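Local structure of epimerase domain-containing protein (Bacillus cereus HuA2-4, 6ZLK) at residues A[61-65]-A[66-70]; A[70-73]-A[74-77]. The protein interconverts UDP-glucuronic acid and UDP-galacturonic acid by 4-epimerisation, using bound NAD. One frame throughout, in Å; residues are numbered along the deposited sequence.

Contact 1: residues A[61-65]-A[66-70]; sequences EDILN and TDLSK. With NAD (nicotinamide-adenine-dinucleotide), chain E.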
# COMPACT_ATOMS: atom_id res chain seq x y z
N GLU A 61 -17.48 -11.87 -14.36
CA GLU A 61 -17.94 -11.47 -13.01
C GLU A 61 -16.80 -10.70 -12.37
O GLU A 61 -15.62 -10.99 -12.69
CB GLU A 61 -18.23 -12.68 -12.10
CG GLU A 61 -19.53 -13.47 -12.37
CD GLU A 61 -19.76 -14.80 -11.61
OE1 GLU A 61 -19.23 -14.99 -10.45
OE2 GLU A 61 -20.48 -15.68 -12.18
N ASP A 62 -17.15 -9.79 -11.49
CA ASP A 62 -16.17 -9.11 -10.60
C ASP A 62 -15.61 -10.15 -9.65
O ASP A 62 -16.39 -10.87 -9.09
CB ASP A 62 -16.89 -8.03 -9.80
CG ASP A 62 -16.04 -7.10 -8.98
OD1 ASP A 62 -14.90 -7.47 -8.64
OD2 ASP A 62 -16.56 -5.98 -8.70
N ILE A 63 -14.30 -10.22 -9.46
CA ILE A 63 -13.77 -11.13 -8.44
C ILE A 63 -14.43 -10.88 -7.08
O ILE A 63 -14.58 -11.83 -6.32
CB ILE A 63 -12.26 -10.93 -8.41
CG1 ILE A 63 -11.67 -11.46 -9.71
CG2 ILE A 63 -11.68 -11.61 -7.17
CD1 ILE A 63 -10.36 -10.86 -10.09
N LEU A 64 -14.77 -9.66 -6.74
CA LEU A 64 -15.32 -9.38 -5.39
C LEU A 64 -16.76 -9.92 -5.27
O LEU A 64 -17.20 -10.18 -4.12
CB LEU A 64 -15.32 -7.86 -5.22
CG LEU A 64 -13.95 -7.20 -5.18
CD1 LEU A 64 -14.11 -5.71 -4.98
CD2 LEU A 64 -13.06 -7.81 -4.10
N ASN A 65 -17.44 -10.12 -6.39
CA ASN A 65 -18.82 -10.68 -6.43
C ASN A 65 -18.80 -12.20 -6.62
O ASN A 65 -19.87 -12.79 -6.68
CB ASN A 65 -19.65 -10.07 -7.54
CG ASN A 65 -19.94 -8.59 -7.36
OD1 ASN A 65 -19.73 -8.00 -6.28
ND2 ASN A 65 -20.40 -7.96 -8.43
N THR A 66 -17.65 -12.82 -6.78
CA THR A 66 -17.53 -14.24 -7.16
C THR A 66 -17.35 -15.07 -5.89
O THR A 66 -16.61 -14.64 -5.02
CB THR A 66 -16.33 -14.47 -8.10
OG1 THR A 66 -16.73 -13.74 -9.26
CG2 THR A 66 -16.06 -15.91 -8.43
N ASP A 67 -17.89 -16.28 -5.91
CA ASP A 67 -17.61 -17.33 -4.91
C ASP A 67 -16.21 -17.89 -5.16
O ASP A 67 -16.07 -18.79 -5.99
CB ASP A 67 -18.60 -18.49 -5.01
CG ASP A 67 -18.41 -19.51 -3.90
OD1 ASP A 67 -17.36 -19.45 -3.16
OD2 ASP A 67 -19.34 -20.33 -3.75
N LEU A 68 -15.21 -17.38 -4.46
CA LEU A 68 -13.81 -17.72 -4.78
C LEU A 68 -13.50 -19.14 -4.32
O LEU A 68 -12.63 -19.75 -4.94
CB LEU A 68 -12.88 -16.68 -4.16
CG LEU A 68 -13.02 -15.27 -4.76
CD1 LEU A 68 -12.02 -14.32 -4.10
CD2 LEU A 68 -12.80 -15.29 -6.25
N SER A 69 -14.21 -19.65 -3.32
CA SER A 69 -14.06 -21.07 -2.91
C SER A 69 -14.40 -21.98 -4.09
O SER A 69 -13.57 -22.85 -4.43
CB SER A 69 -14.91 -21.39 -1.70
OG SER A 69 -14.95 -22.80 -1.53
N LYS A 70 -15.56 -21.79 -4.72
CA LYS A 70 -15.96 -22.52 -5.95
C LYS A 70 -14.93 -22.31 -7.07
O LYS A 70 -14.57 -23.29 -7.74
PA NAD E . -6.17 -4.21 -18.77
O1A NAD E . -6.94 -3.10 -18.18
O2A NAD E . -6.14 -4.39 -20.26
O5B NAD E . -6.48 -5.61 -18.12
C5B NAD E . -6.88 -5.79 -16.74
C4B NAD E . -8.22 -6.47 -16.70
O4B NAD E . -8.59 -6.64 -15.31
C3B NAD E . -9.35 -5.71 -17.37
O3B NAD E . -9.82 -6.33 -18.56
C2B NAD E . -10.39 -5.55 -16.25
O2B NAD E . -11.74 -5.67 -16.65
C1B NAD E . -10.00 -6.68 -15.28
N9A NAD E . -10.39 -6.44 -13.90
C8A NAD E . -10.09 -5.36 -13.12
N7A NAD E . -10.59 -5.44 -11.91
C5A NAD E . -11.33 -6.62 -11.94
C6A NAD E . -12.14 -7.26 -11.00
N6A NAD E . -12.44 -6.75 -9.78
N1A NAD E . -12.69 -8.45 -11.34
C2A NAD E . -12.43 -8.96 -12.56
N3A NAD E . -11.73 -8.41 -13.57
C4A NAD E . -11.19 -7.26 -13.18
O3 NAD E . -4.67 -3.93 -18.27
PN NAD E . -3.27 -4.61 -18.78
O1N NAD E . -2.53 -3.56 -19.47
O2N NAD E . -3.58 -5.88 -19.39
O5D NAD E . -2.58 -4.89 -17.38
C5D NAD E . -2.65 -6.16 -16.86
C4D NAD E . -1.85 -6.18 -15.60
O4D NAD E . -0.47 -5.87 -15.88
C3D NAD E . -2.31 -5.18 -14.52
O3D NAD E . -2.20 -5.79 -13.22
C2D NAD E . -1.28 -4.05 -14.60
O2D NAD E . -1.22 -3.31 -13.38
C1D NAD E . -0.06 -4.87 -15.01
N1N NAD E . 0.92 -4.12 -15.78
C2N NAD E . 0.66 -3.71 -17.05
C3N NAD E . 1.59 -3.01 -17.73
C7N NAD E . 1.31 -2.48 -19.10
O7N NAD E . 2.23 -1.88 -19.63
N7N NAD E . 0.13 -2.74 -19.68
C4N NAD E . 2.86 -2.81 -17.17
C5N NAD E . 3.06 -3.10 -15.82
C6N NAD E . 2.10 -3.80 -15.16
O HOH W 1 -19.74 -16.89 -8.20

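Contact 2: residues A[70-73]-A[74-77]; sequences KLLQ and DIDV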
# COMPACT_ATOMS: atom_id res chain seq x y z
N LYS A 70 -15.56 -21.79 -4.72
CA LYS A 70 -15.96 -22.52 -5.95
C LYS A 70 -14.93 -22.31 -7.07
O LYS A 70 -14.57 -23.29 -7.74
N LEU A 71 -14.51 -21.07 -7.31
CA LEU A 71 -13.63 -20.74 -8.45
C LEU A 71 -12.30 -21.49 -8.29
O LEU A 71 -11.76 -21.96 -9.32
CB LEU A 71 -13.40 -19.24 -8.49
CG LEU A 71 -12.63 -18.72 -9.70
CD1 LEU A 71 -13.38 -19.06 -10.97
CD2 LEU A 71 -12.40 -17.24 -9.57
N LEU A 72 -11.78 -21.57 -7.08
CA LEU A 72 -10.36 -21.98 -6.92
C LEU A 72 -10.24 -23.48 -6.61
O LEU A 72 -9.11 -23.95 -6.51
CB LEU A 72 -9.75 -21.13 -5.80
CG LEU A 72 -9.37 -19.70 -6.19
CD1 LEU A 72 -9.12 -18.86 -4.95
CD2 LEU A 72 -8.12 -19.73 -7.07
N GLN A 73 -11.33 -24.19 -6.40
CA GLN A 73 -11.28 -25.57 -5.83
C GLN A 73 -10.39 -26.50 -6.68
O GLN A 73 -9.72 -27.37 -6.09
CB GLN A 73 -12.70 -26.13 -5.64
CG GLN A 73 -13.46 -26.37 -6.94
CD GLN A 73 -14.96 -26.44 -6.76
OE1 GLN A 73 -15.47 -26.77 -5.69
NE2 GLN A 73 -15.69 -26.13 -7.82
N ASP A 74 -10.40 -26.38 -8.02
CA ASP A 74 -9.62 -27.27 -8.91
C ASP A 74 -8.45 -26.52 -9.59
O ASP A 74 -7.89 -27.04 -10.57
CB ASP A 74 -10.58 -27.94 -9.90
CG ASP A 74 -11.32 -26.92 -10.75
OD1 ASP A 74 -11.17 -25.69 -10.45
OD2 ASP A 74 -12.05 -27.35 -11.71
N ILE A 75 -8.04 -25.36 -9.08
CA ILE A 75 -6.98 -24.53 -9.70
C ILE A 75 -5.60 -24.92 -9.16
O ILE A 75 -5.46 -25.05 -7.92
CB ILE A 75 -7.26 -23.05 -9.45
CG1 ILE A 75 -8.60 -22.66 -10.05
CG2 ILE A 75 -6.09 -22.21 -9.93
CD1 ILE A 75 -8.65 -22.82 -11.54
N ASP A 76 -4.65 -25.12 -10.05
CA ASP A 76 -3.23 -25.39 -9.71
C ASP A 76 -2.42 -24.09 -9.62
O ASP A 76 -1.45 -24.03 -8.90
CB ASP A 76 -2.61 -26.32 -10.75
CG ASP A 76 -3.33 -27.65 -10.76
OD1 ASP A 76 -3.38 -28.27 -9.70
OD2 ASP A 76 -3.92 -28.00 -11.77
N VAL A 77 -2.66 -23.14 -10.49
CA VAL A 77 -1.84 -21.93 -10.69
C VAL A 77 -2.80 -20.76 -10.87
O VAL A 77 -3.78 -20.87 -11.65
CB VAL A 77 -0.90 -22.05 -11.90
CG1 VAL A 77 -0.18 -20.76 -12.18
CG2 VAL A 77 0.08 -23.20 -11.69
O HOH W 2 -12.27 -23.39 -11.51
O HOH W 3 -6.87 -26.11 -5.97

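Contact 1: residues A[61-65]-A[66-70]
One side of the adenine pocket of the NAD-binding Rossmann fold is formed by the loop after strand 56-59, and Thr66, the last residue but one before the N-terminus of helix 68-72, folds the end of that loop back on its beginning. Its hydroxyl OG1 sits between two acceptors of segment 61-65, 2.9 Å from Asp62 O and 3.0 Å from Glu61 OE1; one proton is within reach of both. With OG1 anti to the carbonyl carbon (chi1 -65°), the hydroxyl points back at the loop, while the side chain of Glu61 crosses that of Thr66 at about a right angle. The Thr66 amide donates to Ile63 O at 3.3 Å. CD2 of Leu68 packs 4.0 Å from CG2 of Ile63, the branch turned from the cofactor. A water bonded to both Glu61 OE1 and Asp67 N links Glu61 to the N-cap residue of the helix, Asp67, whose carboxylate takes a weak bond from Lys70 N.

On the pocket side, Asp62 OD1 accepts from the adenine amino group N6A at 2.8 Å and also from Leu64 N, which approaches from above the carboxylate plane and completes an Asx turn. Ile63 N donates to adenine N1A at 3.0 Å with an angle of 170°, and the CG1-CD1 arm of Ile63 rises over the face of the ring, CD1 lying above N1A and C2A at 3.6 and 3.7 Å. The base is therefore read by a donor-acceptor pair matching its N1A and N6A, a pattern that suits adenine, and the Asx turn, by gripping OD1 a second time, probably holds the Asp62 carboxylate ready for the amino group.

Contact 2: residues A[70-73]-A[74-77]
Ile75 folds back over the last turn of helix 68-72. Its CB lies 3.6 Å from Leu72 O and 4.2 Å from CD2 of Leu72, the two side chains meeting at a slant. From there CG1, held anti to the carbonyl carbon (chi1 -60°), comes to 3.3 Å from Leu71 O and 3.7 Å from Leu72 CA. The terminal CD1 stays beside the same Leu71 carbonyl. The amide of Ile75 takes the next carbonyl, donating to Leu72 O at 3.1 Å and closing a type I beta turn from Leu72 to Ile75. That turn is the exit from the helix in an alpha-to-beta connection of the Rossmann fold, leading into strand 77-80, which runs parallel to strand 2-6. Leu72 and Ile75 both rest on Leu4 of that strand, and Leu72 also touches Ala112 and Cys113 of helix 96-113. With CG of Asp74 between its backbone N and carbonyl carbon (chi1 60°), OD1 is turned toward the helix end, where a water donates to Asp74 OD1 at 2.8 Å and to Leu71 O at 2.7 Å, joining the helix carbonyl to the turn. The other carboxylate oxygen of Asp74 forms a salt bridge with Lys2 NZ.

How the contacts relate
Contacts 1 and 2 handle the two ends of helix 68-72, sharing Lys70, with centres about 12 Å apart; Thr66 CG2 and Leu71 CD2 pack against each other at 4.1 Å between them. Each is partly buried, with two buried aliphatic side chains inside and acidic residues outside. Both also lean on helix 96-113, through Leu64 and Leu68 in contact 1 and Leu72 in contact 2. At the entrance side-chain oxygens join backbone amides in holding the loop and NAD; at the exit a backbone turn bond, a water between Leu71 O and Asp74, and a salt bridge to Lys2 hold the chain, the aliphatic side chains pack on strand 2-6, and the cofactor is not touched.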